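PDB 2J0W: lysine-sensitive aspartokinase 3 from Escherichia coli, which catalyses the ATP-dependent phosphorylation of L-aspartate to 4-phospho-L-aspartate, opening the route to lysine, and is feedback-inhibited by lysine. Local coordinates for residues A[73-78]-A[123-128]; A[145-150]-A[163-168]; A[168-173]-A[210-215]; A[226-231]-A[235-240]; A[252-257]-A[390-395]. All coordinates share one frame; numbering follows the deposited sequence.

Overall arrangement
Interactions 1, 2 and 3 lie within the amino acid kinase fold and do not touch the nucleotide, and all three are held across the contact by apolar packing. Interaction 1 is buried between helices 57-75 and 108-131; interactions 2 and 3 share Leu168 and both use helix 159-176, their centres about 11 Å apart. Interaction 2 is only partly buried, while interaction 3 is buried but small. Interaction 4, also partly buried, differs in its chemistry: a hairpin held by hydrogen bonds presents backbone groups to adenine. Interaction 5, centred about 13 Å from it, shares the ADP and pairs a buried aromatic contact with a lysine at the phosphate.

Interaction 1: residues A[73-78]-A[123-128]; sequences AILERL and TLLFVE
Leu125 meets Ile74 and Leu75 in a worked example of how two helices of the amino acid kinase fold are joined largely by branched apolar side chains. Followed outward, Leu125 first brings CB to 4.2 Å from Ile74 CG2. With chi1 at -61° its CG sits beside the backbone N, and with chi2 at -179° CD1 is carried straight on, to lie against Ile74. There CD1 is met by both ends of the isoleucine, being 3.7 Å from Ile74 CG2 and 3.8 Å from Ile74 CD1, so that it rests across the branch and not on one methyl. The other tip, Leu125 CD2, turns aside to Leu75, whose CD1 is 4.2 Å away. About one turn further along helix 108-131, Glu128 CB meets Leu78 CD2 at 3.6 Å, the two side chains crossing at about a right angle. Glu128 thus contributes the aliphatic root of its chain, which then bends at chi2. Leu78 ends a type I turn that begins at Leu75, the last residue of helix 57-75. Ile84 of helix 82-102 packs on Leu75, Leu78 and Glu128, while Met20 of helix 17-27 touches Ile74 and Leu125. With no hydrogen bond or charge pair between the segments, the contact depends on the fit of apolar groups and has no directional bond.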
# COMPACT_ATOMS: atom_id res chain seq x y z
N ALA A 73 5.68 31.50 40.42
CA ALA A 73 6.87 32.18 39.92
C ALA A 73 6.38 33.41 39.16
O ALA A 73 7.01 34.48 39.21
CB ALA A 73 7.64 31.27 38.99
N ILE A 74 5.26 33.24 38.46
CA ILE A 74 4.65 34.30 37.67
C ILE A 74 3.81 35.24 38.53
O ILE A 74 3.88 36.45 38.39
CB ILE A 74 3.71 33.70 36.63
CG1 ILE A 74 4.51 32.85 35.64
CG2 ILE A 74 2.93 34.81 35.95
CD1 ILE A 74 3.64 31.89 34.87
N LEU A 75 3.00 34.63 39.39
CA LEU A 75 2.10 35.33 40.29
C LEU A 75 2.82 36.37 41.16
O LEU A 75 2.42 37.53 41.22
CB LEU A 75 1.41 34.30 41.18
CG LEU A 75 0.17 34.73 41.96
CD1 LEU A 75 -0.95 35.07 40.98
CD2 LEU A 75 -0.25 33.60 42.89
N GLU A 76 3.89 35.92 41.82
CA GLU A 76 4.69 36.76 42.71
C GLU A 76 5.42 37.91 42.01
O GLU A 76 6.18 38.63 42.66
CB GLU A 76 5.74 35.91 43.43
CG GLU A 76 5.17 34.84 44.35
CD GLU A 76 6.23 33.88 44.88
OE1 GLU A 76 5.86 33.02 45.71
OE2 GLU A 76 7.41 33.98 44.47
N ARG A 77 5.19 38.09 40.71
CA ARG A 77 5.85 39.18 39.98
C ARG A 77 4.85 40.22 39.50
O ARG A 77 5.22 41.28 38.98
CB ARG A 77 6.61 38.61 38.78
CG ARG A 77 7.66 37.58 39.12
CD ARG A 77 9.04 38.19 39.15
NE ARG A 77 9.38 38.80 37.87
CZ ARG A 77 10.59 39.19 37.51
NH1 ARG A 77 11.62 39.04 38.34
NH2 ARG A 77 10.79 39.73 36.31
N LEU A 78 3.57 39.91 39.66
CA LEU A 78 2.51 40.81 39.25
C LEU A 78 2.44 42.01 40.19
O LEU A 78 3.03 41.99 41.28
CB LEU A 78 1.17 40.08 39.30
CG LEU A 78 1.01 38.87 38.41
CD1 LEU A 78 0.15 37.85 39.13
CD2 LEU A 78 0.41 39.28 37.07
N THR A 123 -3.74 31.30 30.64
CA THR A 123 -4.47 32.43 30.05
C THR A 123 -4.94 33.44 31.10
O THR A 123 -5.06 34.62 30.79
CB THR A 123 -5.71 31.98 29.24
OG1 THR A 123 -6.55 31.16 30.05
CG2 THR A 123 -5.29 31.22 28.01
N LEU A 124 -5.21 32.99 32.32
CA LEU A 124 -5.64 33.92 33.36
C LEU A 124 -4.51 34.86 33.72
O LEU A 124 -4.72 36.05 33.92
CB LEU A 124 -6.07 33.17 34.61
CG LEU A 124 -7.50 32.65 34.60
CD1 LEU A 124 -7.84 32.04 35.95
CD2 LEU A 124 -8.44 33.80 34.29
N LEU A 125 -3.31 34.31 33.81
CA LEU A 125 -2.16 35.11 34.16
C LEU A 125 -1.80 36.06 33.03
O LEU A 125 -1.55 37.24 33.26
CB LEU A 125 -0.97 34.22 34.51
CG LEU A 125 -1.19 33.27 35.70
CD1 LEU A 125 0.06 32.46 35.96
CD2 LEU A 125 -1.58 34.07 36.94
N PHE A 126 -1.80 35.55 31.81
CA PHE A 126 -1.44 36.41 30.70
C PHE A 126 -2.29 37.67 30.66
O PHE A 126 -1.75 38.77 30.48
CB PHE A 126 -1.55 35.66 29.37
CG PHE A 126 -0.78 36.31 28.25
CD1 PHE A 126 0.61 36.30 28.25
CD2 PHE A 126 -1.44 36.97 27.21
CE1 PHE A 126 1.33 36.93 27.24
CE2 PHE A 126 -0.73 37.60 26.20
CZ PHE A 126 0.66 37.58 26.22
N VAL A 127 -3.61 37.55 30.85
CA VAL A 127 -4.45 38.74 30.82
C VAL A 127 -3.95 39.74 31.84
O VAL A 127 -3.93 40.94 31.59
CB VAL A 127 -5.94 38.43 31.11
CG1 VAL A 127 -6.44 37.38 30.16
CG2 VAL A 127 -6.14 38.00 32.54
N GLU A 128 -3.52 39.22 33.00
CA GLU A 128 -3.00 40.06 34.06
C GLU A 128 -1.70 40.73 33.65
O GLU A 128 -1.45 41.88 34.00
CB GLU A 128 -2.78 39.24 35.33
CG GLU A 128 -4.08 38.89 36.03
CD GLU A 128 -4.99 40.09 36.16
OE1 GLU A 128 -4.59 41.09 36.80
OE2 GLU A 128 -6.11 40.04 35.61

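Interaction 2: residues A[145-150]-A[163-168]; sequences VMRTND and AELAAL
The loop leading from strand 137-139 into helix 159-176 folds back on that helix, with Val145 set against Leu165 and Ala166. Val145 sets its two methyls against the helix: its CG2 approaches Ala166 N to 3.3 Å and Leu165 CB to 3.6 Å, while a chi1 of 153° places CG1 roughly anti to the backbone N, with CG1 4.0 Å from Ala166 CB. Leu165 answers from the helix side. Its CD1 reaches over to the main chain of the loop, 3.4 Å from Val145 O, and also lies over one face of the Arg147 guanidinium, 4.2 Å above its plane and offset toward the rim. The polar end of Arg147 is held by another partner, NH2 being hydrogen-bonded to Ser187 OG. Between Val145 and Arg147 the chain makes an inverse gamma turn centred on Met146, with a weak bond from Arg147 N to Val145 O. Replacing Val145 by an alanine removes both branches and would probably leave a gap beside Leu165 and Ala166, giving the loop less to hold it against the helix. Leu162, one turn earlier on the helix, also packs on Val145. The contact belongs to a beta-alpha-beta crossover, in which helix 159-176 links the adjacent parallel strands 137-139 and 178-182 of the amino acid kinase fold.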
# COMPACT_ATOMS: atom_id res chain seq x y z
N VAL A 145 -17.11 27.96 22.89
CA VAL A 145 -17.17 27.90 21.45
C VAL A 145 -16.64 26.65 20.77
O VAL A 145 -17.23 26.18 19.80
CB VAL A 145 -16.46 29.11 20.85
CG1 VAL A 145 -15.92 28.77 19.48
CG2 VAL A 145 -17.45 30.27 20.77
N MET A 146 -15.53 26.11 21.28
CA MET A 146 -14.90 24.92 20.69
C MET A 146 -15.64 23.62 20.96
O MET A 146 -15.21 22.82 21.79
CB MET A 146 -13.47 24.81 21.24
CG MET A 146 -12.63 23.70 20.64
SD MET A 146 -12.39 23.96 18.88
CE MET A 146 -11.27 25.30 18.91
N ARG A 147 -16.76 23.40 20.26
CA ARG A 147 -17.53 22.17 20.44
C ARG A 147 -16.88 21.01 19.73
O ARG A 147 -16.46 21.14 18.58
CB ARG A 147 -18.93 22.32 19.87
CG ARG A 147 -19.84 21.15 20.22
CD ARG A 147 -20.81 21.57 21.30
NE ARG A 147 -20.10 22.27 22.37
CZ ARG A 147 -20.65 23.20 23.14
NH1 ARG A 147 -21.92 23.54 22.96
NH2 ARG A 147 -19.93 23.79 24.08
N THR A 148 -16.78 19.86 20.41
CA THR A 148 -16.17 18.68 19.80
C THR A 148 -17.04 17.47 20.09
O THR A 148 -18.04 17.57 20.77
CB THR A 148 -14.75 18.39 20.37
OG1 THR A 148 -14.86 17.86 21.71
CG2 THR A 148 -13.93 19.68 20.41
N ASN A 149 -16.66 16.32 19.55
CA ASN A 149 -17.40 15.10 19.80
C ASN A 149 -17.03 14.65 21.22
O ASN A 149 -16.42 15.41 21.98
CB ASN A 149 -16.97 14.01 18.82
CG ASN A 149 -15.47 13.82 18.81
OD1 ASN A 149 -14.79 14.11 19.80
ND2 ASN A 149 -14.95 13.31 17.71
N ASP A 150 -17.35 13.41 21.56
CA ASP A 150 -17.07 12.86 22.88
C ASP A 150 -15.85 11.96 22.93
O ASP A 150 -15.67 11.21 23.90
CB ASP A 150 -18.30 12.10 23.39
CG ASP A 150 -18.67 10.92 22.51
OD1 ASP A 150 -19.84 10.49 22.56
OD2 ASP A 150 -17.79 10.42 21.77
N ALA A 163 -18.66 27.62 14.24
CA ALA A 163 -18.93 28.84 13.50
C ALA A 163 -20.07 29.64 14.13
O ALA A 163 -19.91 30.83 14.38
CB ALA A 163 -19.24 28.50 12.05
N GLU A 164 -21.20 29.01 14.38
CA GLU A 164 -22.33 29.73 14.97
C GLU A 164 -21.93 30.34 16.31
O GLU A 164 -22.08 31.55 16.53
CB GLU A 164 -23.51 28.78 15.18
CG GLU A 164 -23.85 27.96 13.95
CD GLU A 164 -24.61 26.70 14.28
OE1 GLU A 164 -24.64 25.78 13.43
OE2 GLU A 164 -25.19 26.62 15.39
N LEU A 165 -21.40 29.50 17.20
CA LEU A 165 -20.98 29.94 18.53
C LEU A 165 -20.00 31.12 18.51
O LEU A 165 -20.27 32.17 19.09
CB LEU A 165 -20.37 28.76 19.28
CG LEU A 165 -21.35 27.62 19.56
CD1 LEU A 165 -20.60 26.42 20.14
CD2 LEU A 165 -22.43 28.09 20.52
N ALA A 166 -18.87 30.94 17.83
CA ALA A 166 -17.84 31.97 17.74
C ALA A 166 -18.38 33.34 17.32
O ALA A 166 -17.90 34.37 17.79
CB ALA A 166 -16.76 31.52 16.77
N ALA A 167 -19.37 33.36 16.45
CA ALA A 167 -19.95 34.62 15.99
C ALA A 167 -20.98 35.14 16.97
O ALA A 167 -21.31 36.33 16.96
CB ALA A 167 -20.58 34.44 14.61
N LEU A 168 -21.48 34.27 17.83
CA LEU A 168 -22.49 34.69 18.79
C LEU A 168 -21.94 35.03 20.17
O LEU A 168 -22.59 35.74 20.94
CB LEU A 168 -23.58 33.62 18.91
CG LEU A 168 -24.22 33.20 17.58
CD1 LEU A 168 -25.23 32.09 17.79
CD2 LEU A 168 -24.89 34.42 16.94

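Interaction 3: residues A[168-173]-A[210-215]; sequences LQLLPR and EALHAS
Leu170 swings its CG away from the backbone N (chi1 -174°), whereas Leu212 keeps its CG beside the backbone N (chi1 -67°) and runs straight on through chi2 (176°), a combination that brings one methyl of each together. Leu170 CD2 and Leu212 CD1 are 3.7 Å apart, and the two side chains cross at about a right angle. The second branch of Leu212 is less closely engaged: CD2 lies 4.5 Å from Leu171 CD1, at the border of the contact. Leu212 marks the point where helix 200-211 gives way to a Schellman motif, with His213 as the C-prime residue at positive phi; His213 N bonds back to Glu210 O at 3.1 Å. Leu212 points toward helix 159-176, where Ala166 and Leu174 also touch it. That partner helix is itself irregular, with a wider pi-type turn at 168-170 and a kink where neither Pro172 N, which has no hydrogen, nor Arg173 N bonds to the turn before. Leu170 also packs on Phe140 and on Val179 of strand 178-182. Beyond the contact, Pro172 CB sits 3.6 Å above the centre of the Arg173 guanidinium, whose NE forms a salt bridge to Glu176.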
# COMPACT_ATOMS: atom_id res chain seq x y z
N LEU A 168 -21.48 34.27 17.83
CA LEU A 168 -22.49 34.69 18.79
C LEU A 168 -21.94 35.03 20.17
O LEU A 168 -22.59 35.74 20.94
CB LEU A 168 -23.58 33.62 18.91
CG LEU A 168 -24.22 33.20 17.58
CD1 LEU A 168 -25.23 32.09 17.79
CD2 LEU A 168 -24.89 34.42 16.94
N GLN A 169 -20.74 34.56 20.49
CA GLN A 169 -20.17 34.83 21.81
C GLN A 169 -18.76 35.39 21.79
O GLN A 169 -18.37 36.11 22.71
CB GLN A 169 -20.15 33.56 22.66
CG GLN A 169 -21.47 32.83 22.76
CD GLN A 169 -21.61 32.10 24.08
OE1 GLN A 169 -21.85 32.72 25.12
NE2 GLN A 169 -21.44 30.78 24.06
N LEU A 170 -18.00 35.06 20.75
CA LEU A 170 -16.61 35.51 20.64
C LEU A 170 -16.39 36.75 19.80
O LEU A 170 -15.49 37.55 20.08
CB LEU A 170 -15.74 34.37 20.10
CG LEU A 170 -14.23 34.67 20.07
CD1 LEU A 170 -13.73 34.84 21.48
CD2 LEU A 170 -13.47 33.56 19.38
N LEU A 171 -17.20 36.92 18.75
CA LEU A 171 -17.04 38.07 17.88
C LEU A 171 -17.23 39.38 18.65
O LEU A 171 -16.34 40.24 18.66
CB LEU A 171 -18.03 37.99 16.71
CG LEU A 171 -17.81 39.03 15.62
CD1 LEU A 171 -16.42 38.90 15.05
CD2 LEU A 171 -18.84 38.83 14.52
N PRO A 172 -18.37 39.53 19.33
CA PRO A 172 -18.61 40.76 20.10
C PRO A 172 -17.43 41.11 21.00
O PRO A 172 -17.07 42.28 21.13
CB PRO A 172 -19.87 40.43 20.89
CG PRO A 172 -20.63 39.57 19.92
CD PRO A 172 -19.56 38.65 19.36
N ARG A 173 -16.84 40.10 21.62
CA ARG A 173 -15.70 40.33 22.51
C ARG A 173 -14.47 40.83 21.75
O ARG A 173 -13.64 41.56 22.31
CB ARG A 173 -15.35 39.04 23.27
CG ARG A 173 -15.89 38.95 24.70
CD ARG A 173 -17.41 38.90 24.74
NE ARG A 173 -18.01 40.22 24.59
CZ ARG A 173 -19.32 40.44 24.51
NH1 ARG A 173 -20.17 39.41 24.56
NH2 ARG A 173 -19.80 41.67 24.40
N GLU A 210 -10.18 30.23 11.08
CA GLU A 210 -11.12 29.91 10.01
C GLU A 210 -12.51 30.35 10.39
O GLU A 210 -13.21 31.00 9.61
CB GLU A 210 -11.12 28.42 9.74
CG GLU A 210 -12.38 27.93 9.05
CD GLU A 210 -12.23 26.52 8.53
OE1 GLU A 210 -11.70 25.67 9.29
OE2 GLU A 210 -12.64 26.25 7.38
N ALA A 211 -12.92 29.98 11.60
CA ALA A 211 -14.25 30.33 12.10
C ALA A 211 -14.50 31.83 12.16
O ALA A 211 -15.64 32.27 12.03
CB ALA A 211 -14.48 29.71 13.47
N LEU A 212 -13.44 32.61 12.36
CA LEU A 212 -13.59 34.05 12.44
C LEU A 212 -13.15 34.80 11.18
O LEU A 212 -13.11 36.03 11.16
CB LEU A 212 -12.81 34.59 13.64
CG LEU A 212 -13.28 34.21 15.06
CD1 LEU A 212 -12.28 34.77 16.09
CD2 LEU A 212 -14.67 34.76 15.32
N HIS A 213 -12.83 34.06 10.12
CA HIS A 213 -12.39 34.68 8.87
C HIS A 213 -11.22 35.62 9.12
O HIS A 213 -11.29 36.82 8.87
CB HIS A 213 -13.53 35.48 8.25
CG HIS A 213 -14.87 34.79 8.34
ND1 HIS A 213 -15.12 33.56 7.78
CD2 HIS A 213 -16.01 35.16 8.96
CE1 HIS A 213 -16.37 33.19 8.05
NE2 HIS A 213 -16.93 34.14 8.77
N ALA A 214 -10.13 35.06 9.62
CA ALA A 214 -8.93 35.84 9.91
C ALA A 214 -8.05 35.95 8.68
O ALA A 214 -8.08 35.10 7.78
CB ALA A 214 -8.14 35.17 11.03
N SER A 215 -7.25 37.01 8.65
CA SER A 215 -6.34 37.25 7.55
C SER A 215 -5.09 36.41 7.77
O SER A 215 -4.32 36.18 6.84
CB SER A 215 -5.93 38.72 7.49
OG SER A 215 -6.60 39.49 8.46

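Interaction 4: residues A[226-231]-A[235-240]; sequences IYTTDP and SAAKRI. With ADP (adenosine-5'-diphosphate), chain D.
Thr228 OG1 is gripped twice, accepting a hydrogen bond from Lys238 N at 3.3 Å and sharing another with His444 NE2. The backbone of the same residue adds a shorter link, Thr228 N to Lys238 O at 2.8 Å, nearly along the C=O axis. Both lie just beyond the strands of a weakly bonded beta hairpin, 226-227 with 239-244, where Ile240 N donates to Ile226 O at 2.9 Å. Tyr227 makes this edge of the kinase sheet an adenine site: Tyr227 N donates to ADP N1 at 2.8 Å with an angle of 165°, and ADP N6 donates to Tyr227 O at 3.2 Å. The Tyr227 ring is sandwiched, with Pro231 CG over one face, offset toward the rim, and Arg239 on the other, its CB making a CH-pi contact 4.0 Å from the centroid. An alanine in place of Tyr227 would keep those backbone groups but is likely to open a gap between Pro231 and Arg239, leaving the adenine-binding backbone less firmly placed. Arg239 NH2 is hydrogen-bonded to Gly285 O.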
# COMPACT_ATOMS: atom_id res chain seq x y z
N ILE A 226 10.17 27.08 10.19
CA ILE A 226 10.15 25.65 9.89
C ILE A 226 11.47 25.31 9.18
O ILE A 226 11.82 25.93 8.17
CB ILE A 226 8.95 25.31 8.95
CG1 ILE A 226 7.63 25.75 9.59
CG2 ILE A 226 8.90 23.81 8.65
CD1 ILE A 226 6.42 25.60 8.67
N TYR A 227 12.21 24.34 9.70
CA TYR A 227 13.49 23.97 9.10
C TYR A 227 13.40 22.77 8.18
O TYR A 227 12.35 22.16 8.05
CB TYR A 227 14.52 23.69 10.19
CG TYR A 227 15.00 24.93 10.89
CD1 TYR A 227 14.09 25.87 11.35
CD2 TYR A 227 16.36 25.18 11.06
CE1 TYR A 227 14.52 27.03 11.97
CE2 TYR A 227 16.80 26.34 11.68
CZ TYR A 227 15.87 27.26 12.13
OH TYR A 227 16.28 28.43 12.74
N THR A 228 14.52 22.43 7.54
CA THR A 228 14.57 21.29 6.64
C THR A 228 14.55 19.97 7.41
O THR A 228 14.67 18.89 6.83
CB THR A 228 15.82 21.32 5.75
OG1 THR A 228 16.99 21.33 6.59
CG2 THR A 228 15.80 22.56 4.86
N THR A 229 14.42 20.07 8.72
CA THR A 229 14.35 18.90 9.58
C THR A 229 14.54 19.37 11.01
O THR A 229 15.05 20.46 11.25
CB THR A 229 15.42 17.86 9.22
OG1 THR A 229 15.04 16.58 9.74
CG2 THR A 229 16.74 18.24 9.80
N ASP A 230 14.12 18.55 11.96
CA ASP A 230 14.23 18.89 13.37
C ASP A 230 15.65 19.36 13.70
O ASP A 230 16.61 18.59 13.59
CB ASP A 230 13.86 17.68 14.23
CG ASP A 230 13.60 18.04 15.68
OD1 ASP A 230 14.40 18.81 16.26
OD2 ASP A 230 12.61 17.56 16.26
N PRO A 231 15.79 20.63 14.11
CA PRO A 231 17.09 21.20 14.46
C PRO A 231 17.73 20.42 15.58
O PRO A 231 18.94 20.45 15.75
CB PRO A 231 16.74 22.63 14.88
CG PRO A 231 15.60 22.94 13.99
CD PRO A 231 14.76 21.69 14.13
N SER A 235 21.85 19.62 13.39
CA SER A 235 22.38 20.91 13.80
C SER A 235 22.48 21.82 12.57
O SER A 235 22.08 22.99 12.59
CB SER A 235 23.77 20.71 14.41
OG SER A 235 23.84 19.47 15.11
N ALA A 236 22.99 21.24 11.49
CA ALA A 236 23.15 21.94 10.23
C ALA A 236 21.84 22.14 9.49
O ALA A 236 21.84 22.43 8.30
CB ALA A 236 24.12 21.19 9.36
N ALA A 237 20.72 21.98 10.20
CA ALA A 237 19.42 22.15 9.57
C ALA A 237 19.25 23.58 9.11
O ALA A 237 19.52 24.51 9.86
CB ALA A 237 18.33 21.81 10.55
N LYS A 238 18.80 23.74 7.88
CA LYS A 238 18.59 25.06 7.29
C LYS A 238 17.14 25.52 7.49
O LYS A 238 16.22 24.70 7.43
CB LYS A 238 18.88 25.06 5.77
CG LYS A 238 20.04 24.17 5.27
CD LYS A 238 21.41 24.59 5.81
CE LYS A 238 22.54 23.70 5.29
NZ LYS A 238 23.84 24.00 5.96
N ARG A 239 16.93 26.81 7.73
CA ARG A 239 15.57 27.33 7.88
C ARG A 239 14.93 27.42 6.50
O ARG A 239 15.63 27.55 5.50
CB ARG A 239 15.54 28.74 8.49
CG ARG A 239 14.12 29.25 8.65
CD ARG A 239 13.87 30.59 7.99
NE ARG A 239 14.04 31.66 8.96
CZ ARG A 239 15.21 32.14 9.36
NH1 ARG A 239 16.34 31.65 8.86
NH2 ARG A 239 15.26 33.07 10.30
N ILE A 240 13.61 27.37 6.45
CA ILE A 240 12.88 27.45 5.19
C ILE A 240 12.01 28.68 5.22
O ILE A 240 10.94 28.66 5.82
CB ILE A 240 11.99 26.23 5.01
CG1 ILE A 240 12.86 24.97 4.96
CG2 ILE A 240 11.11 26.41 3.77
CD1 ILE A 240 12.06 23.71 4.87
PB ADP D . 5.28 24.70 20.97
O1B ADP D . 5.68 26.06 20.55
O2B ADP D . 4.90 24.63 22.42
O3B ADP D . 4.12 24.15 20.07
PA ADP D . 6.79 22.29 20.38
O1A ADP D . 7.85 21.67 21.22
O2A ADP D . 5.47 21.60 20.38
O3A ADP D . 6.58 23.79 20.80
O5' ADP D . 7.49 22.30 18.93
C5' ADP D . 8.64 23.09 18.47
C4' ADP D . 9.75 22.11 18.14
O4' ADP D . 9.48 21.09 17.14
C3' ADP D . 11.08 22.65 17.70
O3' ADP D . 11.60 23.27 18.90
C2' ADP D . 11.77 21.38 17.26
O2' ADP D . 12.33 20.68 18.36
C1' ADP D . 10.69 20.57 16.63
N9 ADP D . 10.76 20.44 15.09
C8 ADP D . 10.66 19.23 14.50
N7 ADP D . 10.74 19.24 13.19
C5 ADP D . 10.90 20.54 12.90
C6 ADP D . 11.05 21.20 11.62
N6 ADP D . 11.04 20.59 10.49
N1 ADP D . 11.20 22.59 11.70
C2 ADP D . 11.21 23.30 12.91
N3 ADP D . 11.07 22.67 14.12
C4 ADP D . 10.92 21.33 14.07

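Interaction 5: residues A[252-257]-A[390-395]; sequences ATFGAK and ALIGND. With ADP (adenosine-5'-diphosphate), chain D.
Apolar packing joins Phe254, at the end of helix 245-253, to strand 386-393 of the ACT region. Ala390 CB lies 3.6 Å from Phe254 CB and 3.8 Å from Phe254 CG, touching the root of the aromatic side chain obliquely. Ile392 comes instead at the ring edge, its CD1 near the plane and 4.5 Å from Phe254 CD1. Ser345 of the second subunit also packs on Phe254, and Asp340, an allosteric lysine-binding residue, has its side chain about 4 Å from that of Phe254. Backbone bonds shape the turn that follows: Gly255 N bonds to Ala252 O at 3.0 Å, and an inverse gamma turn centred on Ala256 comes next. Gly255 has a phi of 136°, where a CB would be jammed against the preceding carbonyl. Polar contact to the nucleotide comes last, as Lys257 extends along ADP and bends at chi4, so that its NZ hydrogen-bonds to ADP O1A at 2.9 Å, with a weak second bond to O2A. One short segment thus offers an apolar ring to the ACT strand and a lysine amine to the phosphate, a chemistry consistent with coupling between the ACT region and the nucleotide site.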
# COMPACT_ATOMS: atom_id res chain seq x y z
N ALA A 252 4.21 17.98 8.79
CA ALA A 252 3.65 17.83 10.12
C ALA A 252 3.19 16.39 10.29
O ALA A 252 3.56 15.71 11.25
CB ALA A 252 2.48 18.79 10.31
N THR A 253 2.40 15.92 9.33
CA THR A 253 1.86 14.58 9.38
C THR A 253 2.90 13.50 9.59
O THR A 253 2.64 12.51 10.27
CB THR A 253 1.07 14.26 8.11
OG1 THR A 253 0.00 15.20 7.96
CG2 THR A 253 0.47 12.85 8.19
N PHE A 254 4.08 13.68 9.02
CA PHE A 254 5.12 12.67 9.16
C PHE A 254 6.17 12.91 10.23
O PHE A 254 7.18 12.21 10.27
CB PHE A 254 5.79 12.43 7.81
CG PHE A 254 4.85 11.89 6.77
CD1 PHE A 254 4.73 12.51 5.52
CD2 PHE A 254 4.05 10.79 7.04
CE1 PHE A 254 3.82 12.04 4.57
CE2 PHE A 254 3.13 10.31 6.09
CZ PHE A 254 3.02 10.94 4.86
N GLY A 255 5.94 13.90 11.09
CA GLY A 255 6.91 14.12 12.15
C GLY A 255 7.33 15.53 12.46
O GLY A 255 8.06 15.74 13.43
N ALA A 256 6.89 16.51 11.67
CA ALA A 256 7.25 17.90 11.91
C ALA A 256 6.49 18.48 13.11
O ALA A 256 5.58 19.31 12.95
CB ALA A 256 6.99 18.73 10.67
N LYS A 257 6.87 18.03 14.30
CA LYS A 257 6.25 18.43 15.56
C LYS A 257 5.86 19.92 15.65
O LYS A 257 4.82 20.25 16.24
CB LYS A 257 7.19 18.04 16.72
CG LYS A 257 6.66 18.28 18.13
CD LYS A 257 7.70 17.78 19.14
CE LYS A 257 7.13 17.65 20.55
NZ LYS A 257 6.79 18.95 21.18
N ALA A 390 10.44 10.36 6.35
CA ALA A 390 9.77 10.89 5.18
C ALA A 390 10.55 11.99 4.47
O ALA A 390 11.17 12.82 5.12
CB ALA A 390 8.42 11.43 5.59
N LEU A 391 10.53 11.98 3.14
CA LEU A 391 11.19 13.02 2.36
C LEU A 391 10.10 13.80 1.67
O LEU A 391 9.31 13.25 0.91
CB LEU A 391 12.09 12.43 1.29
CG LEU A 391 12.46 13.49 0.24
CD1 LEU A 391 13.33 14.56 0.86
CD2 LEU A 391 13.18 12.85 -0.93
N ILE A 392 10.04 15.09 1.94
CA ILE A 392 9.02 15.90 1.31
C ILE A 392 9.62 16.82 0.28
O ILE A 392 10.68 17.43 0.50
CB ILE A 392 8.25 16.70 2.35
CG1 ILE A 392 7.52 15.71 3.25
CG2 ILE A 392 7.28 17.67 1.67
CD1 ILE A 392 6.50 16.35 4.13
N GLY A 393 8.93 16.92 -0.85
CA GLY A 393 9.37 17.77 -1.93
C GLY A 393 8.26 17.93 -2.93
O GLY A 393 7.08 17.99 -2.56
N ASN A 394 8.62 17.96 -4.21
CA ASN A 394 7.63 18.15 -5.25
C ASN A 394 7.94 17.34 -6.51
O ASN A 394 9.08 17.30 -6.97
CB ASN A 394 7.56 19.64 -5.56
CG ASN A 394 7.44 20.48 -4.30
OD1 ASN A 394 6.35 20.61 -3.73
ND2 ASN A 394 8.56 21.03 -3.83
N ASP A 395 6.91 16.68 -7.03
CA ASP A 395 7.06 15.86 -8.24
C ASP A 395 8.15 14.79 -8.15
O ASP A 395 8.86 14.53 -9.12
CB ASP A 395 7.32 16.77 -9.44
CG ASP A 395 6.25 17.81 -9.63
OD1 ASP A 395 6.35 18.61 -10.58
OD2 ASP A 395 5.29 17.83 -8.82
PB ADP D . 5.28 24.70 20.97
O1B ADP D . 5.68 26.06 20.55
O2B ADP D . 4.90 24.63 22.42
O3B ADP D . 4.12 24.15 20.07
PA ADP D . 6.79 22.29 20.38
O1A ADP D . 7.85 21.67 21.22
O2A ADP D . 5.47 21.60 20.38
O3A ADP D . 6.58 23.79 20.80
O5' ADP D . 7.49 22.30 18.93
C5' ADP D . 8.64 23.09 18.47
C4' ADP D . 9.75 22.11 18.14
O4' ADP D . 9.48 21.09 17.14
C3' ADP D . 11.08 22.65 17.70
O3' ADP D . 11.60 23.27 18.90
C2' ADP D . 11.77 21.38 17.26
O2' ADP D . 12.33 20.68 18.36
C1' ADP D . 10.69 20.57 16.63
N9 ADP D . 10.76 20.44 15.09
C8 ADP D . 10.66 19.23 14.50
N7 ADP D . 10.74 19.24 13.19
C5 ADP D . 10.90 20.54 12.90
C6 ADP D . 11.05 21.20 11.62
N6 ADP D . 11.04 20.59 10.49
N1 ADP D . 11.20 22.59 11.70
C2 ADP D . 11.21 23.30 12.91
N3 ADP D . 11.07 22.67 14.12
C4 ADP D . 10.92 21.33 14.07